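Local coordinates for protein vibralactone Cyclase (PDB 6KD0) that probably catalyses, through an alpha/beta-hydrolase active site, the cyclization that forms the fused bicyclic beta-lactone of vibralactone, at residues W100-G105 with Y111-Y116. Sequence-based numbering, arbitrary orientation.
Sequences WVHCGG and YEMDDY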
loop_
_atom_site.group_PDB
_atom_site.type_symbol
_atom_site.label_atom_id
_atom_site.label_comp_id
_atom_site.label_asym_id
_atom_site.label_seq_id
_atom_site.Cartn_x
_atom_site.Cartn_y
_atom_site.Cartn_z
ATOM N N TRP A 100 -5.506 -4.412 -4.560
ATOM C CA TRP A 100 -5.139 -3.599 -3.406
ATOM C C TRP A 100 -4.471 -4.461 -2.342
ATOM O O TRP A 100 -4.989 -5.531 -1.987
ATOM C CB TRP A 100 -6.380 -2.895 -2.831
ATOM C CG TRP A 100 -6.079 -2.222 -1.546
ATOM C CD1 TRP A 100 -6.126 -2.785 -0.293
ATOM C CD2 TRP A 100 -5.598 -0.884 -1.369
ATOM N NE1 TRP A 100 -5.732 -1.863 0.648
ATOM C CE2 TRP A 100 -5.410 -0.688 0.016
ATOM C CE3 TRP A 100 -5.336 0.179 -2.243
ATOM C CZ2 TRP A 100 -4.964 0.524 0.547
ATOM C CZ3 TRP A 100 -4.884 1.384 -1.710
ATOM C CH2 TRP A 100 -4.702 1.539 -0.327
ATOM N N VAL A 101 -3.326 -3.995 -1.828
ATOM C CA VAL A 101 -2.553 -4.721 -0.819
ATOM C C VAL A 101 -2.521 -3.906 0.471
ATOM O O VAL A 101 -1.874 -2.844 0.546
ATOM C CB VAL A 101 -1.131 -5.026 -1.295
ATOM C CG1 VAL A 101 -0.491 -6.085 -0.377
ATOM C CG2 VAL A 101 -1.162 -5.479 -2.737
ATOM N N HIS A 102 -3.134 -4.463 1.521
ATOM C CA HIS A 102 -3.323 -3.755 2.782
ATOM C C HIS A 102 -2.018 -3.616 3.575
ATOM O O HIS A 102 -1.020 -4.309 3.337
ATOM C CB HIS A 102 -4.386 -4.477 3.632
ATOM C CG HIS A 102 -3.902 -5.759 4.234
ATOM N ND1 HIS A 102 -3.046 -5.797 5.314
ATOM C CD2 HIS A 102 -4.164 -7.050 3.916
ATOM C CE1 HIS A 102 -2.777 -7.057 5.618
ATOM N NE2 HIS A 102 -3.448 -7.837 4.786
ATOM N N CYS A 103 -2.065 -2.739 4.573
ATOM C CA CYS A 103 -0.925 -2.389 5.404
ATOM C C CYS A 103 -0.789 -3.339 6.591
ATOM O O CYS A 103 -1.561 -4.296 6.768
ATOM C CB CYS A 103 -1.064 -0.962 5.919
ATOM S SG CYS A 103 -2.219 -0.848 7.332
ATOM N N GLY A 104 0.202 -3.040 7.432
ATOM C CA GLY A 104 0.293 -3.673 8.732
ATOM C C GLY A 104 1.676 -4.126 9.141
ATOM O O GLY A 104 1.783 -5.008 10.001
ATOM N N GLY A 105 2.734 -3.550 8.554
ATOM C CA GLY A 105 4.090 -3.919 8.958
ATOM C C GLY A 105 4.461 -5.360 8.659
ATOM O O GLY A 105 5.430 -5.872 9.240
ATOM N N TYR A 111 -8.331 -7.931 4.880
ATOM C CA TYR A 111 -9.194 -7.076 4.046
ATOM C C TYR A 111 -10.032 -6.066 4.854
ATOM O O TYR A 111 -10.462 -5.032 4.302
ATOM C CB TYR A 111 -10.119 -7.965 3.211
ATOM C CG TYR A 111 -11.221 -8.533 4.086
ATOM C CD1 TYR A 111 -10.969 -9.613 4.927
ATOM C CD2 TYR A 111 -12.490 -7.954 4.123
ATOM C CE1 TYR A 111 -11.970 -10.124 5.782
ATOM C CE2 TYR A 111 -13.489 -8.455 4.957
ATOM C CZ TYR A 111 -13.221 -9.533 5.774
ATOM O OH TYR A 111 -14.215 -10.012 6.595
ATOM N N GLU A 112 -10.266 -6.321 6.150
ATOM C CA GLU A 112 -11.135 -5.427 6.918
ATOM C C GLU A 112 -10.600 -4.005 6.940
ATOM O O GLU A 112 -11.385 -3.044 6.860
ATOM C CB GLU A 112 -11.303 -5.940 8.342
ATOM C CG GLU A 112 -12.137 -7.186 8.433
ATOM C CD GLU A 112 -12.150 -7.751 9.831
ATOM O OE1 GLU A 112 -12.669 -7.058 10.727
ATOM O OE2 GLU A 112 -11.621 -8.866 10.033
ATOM N N MET A 113 -9.268 -3.864 6.942
ATOM C CA MET A 113 -8.625 -2.556 7.009
ATOM C C MET A 113 -9.166 -1.594 5.964
ATOM O O MET A 113 -9.420 -0.418 6.257
ATOM C CB MET A 113 -7.126 -2.713 6.824
ATOM C CG MET A 113 -6.445 -3.326 8.035
ATOM S SD MET A 113 -4.755 -3.745 7.594
ATOM C CE MET A 113 -3.921 -3.493 9.159
ATOM N N ASP A 114 -9.336 -2.066 4.733
ATOM C CA ASP A 114 -9.668 -1.130 3.669
ATOM C C ASP A 114 -11.034 -1.428 3.095
ATOM O O ASP A 114 -11.405 -0.857 2.055
ATOM C CB ASP A 114 -8.587 -1.147 2.583
ATOM C CG ASP A 114 -7.202 -0.931 3.164
ATOM O OD1 ASP A 114 -6.917 0.208 3.611
ATOM O OD2 ASP A 114 -6.408 -1.899 3.207
ATOM N N ASP A 115 -11.806 -2.278 3.776
ATOM C CA ASP A 115 -13.059 -2.750 3.195
ATOM C C ASP A 115 -13.973 -1.589 2.794
ATOM O O ASP A 115 -14.396 -1.483 1.632
ATOM C CB ASP A 115 -13.744 -3.684 4.192
ATOM C CG ASP A 115 -14.900 -4.442 3.588
ATOM O OD1 ASP A 115 -14.680 -5.246 2.658
ATOM O OD2 ASP A 115 -16.030 -4.245 4.069
ATOM N N TYR A 116 -14.262 -0.684 3.727
ATOM C CA TYR A 116 -15.142 0.435 3.390
ATOM C C TYR A 116 -14.526 1.309 2.308
ATOM O O TYR A 116 -15.214 1.686 1.346
ATOM C CB TYR A 116 -15.472 1.260 4.635
ATOM C CG TYR A 116 -16.533 0.622 5.517
ATOM C CD1 TYR A 116 -16.805 -0.744 5.444
ATOM C CD2 TYR A 116 -17.244 1.379 6.431
ATOM C CE1 TYR A 116 -17.768 -1.334 6.256
ATOM C CE2 TYR A 116 -18.211 0.807 7.238
ATOM C CZ TYR A 116 -18.468 -0.543 7.150
ATOM O OH TYR A 116 -19.416 -1.100 7.957
HETATM O O HOH W 1 -4.245 -0.860 4.545
#
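Trp-100 and Asp-114 make the direct polar link. The indole NE1 donates a weak hydrogen bond to Asp-114 OD2 at 2.6 Å, bent to 150° at the hydrogen. OD2 lies at the indole edge, near the ring plane, while the carboxylate plane is turned 71° from the ring. CG of Trp-100 lies anti to the backbone N, and this torsion together with the turn of the ring about CB-CG points NE1 at the acid. A phenylalanine here would probably leave Asp-114 OD2 without the indole donor, relying more on the water beside it.

Asp-114 OD2 also accepts from a water at 2.7 Å. That water in turn accepts from Cys-103 N at 2.9 Å, so OD2 links to Trp-100 directly and to the loop at Cys-103 through the water.

Met-113 supplies the sulfur contacts. Its chain runs extended to SD, which lies oblique to the His-102 ring, 3.5 Å from His-102 ND1. The bend at chi3 (148°) helps bring Met-113 CE to 3.6 Å from Cys-103 SG. His-102 is held by its own loop: ND1 donates in the ring plane to Cys-103 O at 2.6 Å. Met-113 SD lies 3.3 Å from Cys-103 O.

His-102 also stacks on Tyr-134, and Cys-103 touches Ser-177, the probable nucleophile on its GxSxG elbow. Trp-42 of helix 35-54 packs on Cys-103 and Met-113. The contact joins the end of central strand 97-101 to the start of helix 115-125, within the beta-alpha-beta unit that continues into strand 128-132, and Gln-176 of neighbouring strand 171-176 touches Trp-100, Cys-103 and Asp-114.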